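Down syndrome cell adhesion molecule, isoform AK (Drosophila melanogaster, PDB 4WVR) mediates homophilic cell adhesion through isoform-matched pairing of its variable immunoglobulin domains, among them the Ig7 domain, which pairs here as a homodimer. Local coordinates at the interface of chains A and B. Residues are numbered along the deposited sequence; one frame, centred on the assembly and turned at random. Chains: chain A/B, Down syndrome cell adhesion molecule, isoform AK.

The interface of chains A and B. Residues chain A 25, 58, 60, 68-70; chain B 29, 31, 62, 66.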
# COMPACT_ATOMS: atom_id res chain seq x y z
N ASN A 25 -8.73 -8.53 3.55
CA ASN A 25 -7.95 -7.35 3.90
C ASN A 25 -7.44 -6.69 2.63
O ASN A 25 -6.55 -7.22 1.97
CB ASN A 25 -6.80 -7.76 4.83
CG ASN A 25 -5.85 -6.61 5.15
OD1 ASN A 25 -6.17 -5.44 4.96
ND2 ASN A 25 -4.67 -6.96 5.64
N THR A 58 -9.40 2.55 7.03
CA THR A 58 -8.22 3.24 7.55
C THR A 58 -7.58 4.13 6.48
O THR A 58 -7.38 3.71 5.35
CB THR A 58 -7.16 2.24 8.07
OG1 THR A 58 -7.73 1.42 9.10
CG2 THR A 58 -5.96 2.99 8.62
N LEU A 60 -4.23 6.89 6.19
CA LEU A 60 -3.06 7.46 6.86
C LEU A 60 -2.11 8.15 5.89
O LEU A 60 -1.68 7.56 4.90
CB LEU A 60 -2.30 6.38 7.63
CG LEU A 60 -1.01 6.87 8.29
CD1 LEU A 60 -1.33 7.84 9.42
CD2 LEU A 60 -0.17 5.71 8.80
N VAL A 68 -1.99 6.10 2.52
CA VAL A 68 -2.34 4.68 2.49
C VAL A 68 -3.77 4.43 2.93
O VAL A 68 -4.20 4.90 3.99
CB VAL A 68 -1.42 3.86 3.41
CG1 VAL A 68 -1.65 2.37 3.18
CG2 VAL A 68 0.04 4.22 3.15
N LEU A 69 -4.51 3.67 2.13
CA LEU A 69 -5.87 3.30 2.49
C LEU A 69 -5.92 1.80 2.76
O LEU A 69 -5.37 1.01 2.00
CB LEU A 69 -6.86 3.69 1.38
CG LEU A 69 -8.35 3.47 1.63
CD1 LEU A 69 -9.17 4.54 0.94
CD2 LEU A 69 -8.80 2.09 1.15
N ASN A 70 -6.55 1.42 3.87
CA ASN A 70 -6.71 0.01 4.22
C ASN A 70 -8.12 -0.31 4.67
O ASN A 70 -8.72 0.44 5.44
CB ASN A 70 -5.71 -0.39 5.32
CG ASN A 70 -5.79 -1.87 5.66
OD1 ASN A 70 -6.24 -2.26 6.74
ND2 ASN A 70 -5.35 -2.72 4.73
N GLN B 29 2.44 -3.36 -0.18
CA GLN B 29 1.81 -3.59 1.10
C GLN B 29 1.75 -5.09 1.40
O GLN B 29 1.45 -5.89 0.52
CB GLN B 29 0.40 -3.00 1.10
CG GLN B 29 0.24 -1.82 2.03
CD GLN B 29 -1.13 -1.20 1.94
OE1 GLN B 29 -1.62 -0.89 0.85
NE2 GLN B 29 -1.77 -1.05 3.08
N MET B 31 -0.37 -7.51 3.17
CA MET B 31 -1.67 -7.61 3.80
C MET B 31 -2.02 -9.07 4.08
O MET B 31 -2.28 -9.85 3.16
CB MET B 31 -2.74 -6.95 2.93
CG MET B 31 -2.62 -5.43 2.88
SD MET B 31 -3.81 -4.60 1.78
CE MET B 31 -3.15 -5.07 0.18
N LEU B 62 0.61 -0.78 9.98
CA LEU B 62 -0.65 -0.05 9.90
C LEU B 62 -1.71 -0.70 10.78
O LEU B 62 -2.56 -0.02 11.38
CB LEU B 62 -1.09 0.01 8.43
CG LEU B 62 -2.17 0.98 7.93
CD1 LEU B 62 -3.55 0.39 8.16
CD2 LEU B 62 -2.04 2.35 8.59
N THR B 66 -1.44 -5.75 8.59
CA THR B 66 -0.97 -5.00 7.43
C THR B 66 0.33 -4.24 7.69
O THR B 66 0.42 -3.43 8.62
CB THR B 66 -2.03 -3.99 6.95
OG1 THR B 66 -3.23 -4.69 6.55
CG2 THR B 66 -1.50 -3.18 5.77
O HOH W 1 -5.52 -4.60 8.07
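In A:Asn25 the amide carbon CG is anti to the backbone N (chi1 175°), and in B:Thr66 the hydroxyl OG1 lies beside its backbone N (chi1 -62°). These torsions bring the A:Asn25 amide ND2 to B:Thr66 OG1 at 2.8 Å. The bond is nearly straight, 162° at the hydrogen, and the hydroxyl sits close to the amide plane. A bond within chain A helps set the rotation of this amide: A:Asn70 ND2 donates to A:Asn25 OD1 at 2.9 Å, in the carbonyl plane. Water 1 joins the side-chain amide oxygen OD1 of A:Asn70 to B:Thr66 OG1, 2.8 Å from the latter. The B:Thr66 hydroxyl thus meets chain A both directly and through water. B:Met31 CB lies over a face of the A:Asn25 amide, 3.8 Å from CG.

Beside this polar cluster, B:Leu62 has more surface buried by the partner than any other residue of the patch, 76 Å². Its two methyls divide the work. CD1 meets A:Thr58 CG2 tip to tip at 3.6 Å and also touches A:Asn70 CB. The side chains of B:Leu62 and A:Leu60 pass in opposite directions, and their CD2 methyls meet at 3.8 Å. Strands 57-63 and 66-71 of chain A supply this surface. The patch belongs to a two-fold symmetric pairing of two Ig7 domains, so each contact recurs with the chains exchanged. To one side of both clusters, the B:Gln29 side chain runs past A:Val68 in the opposite direction and sets its amide NE2 3.4 Å from the methyl CG1.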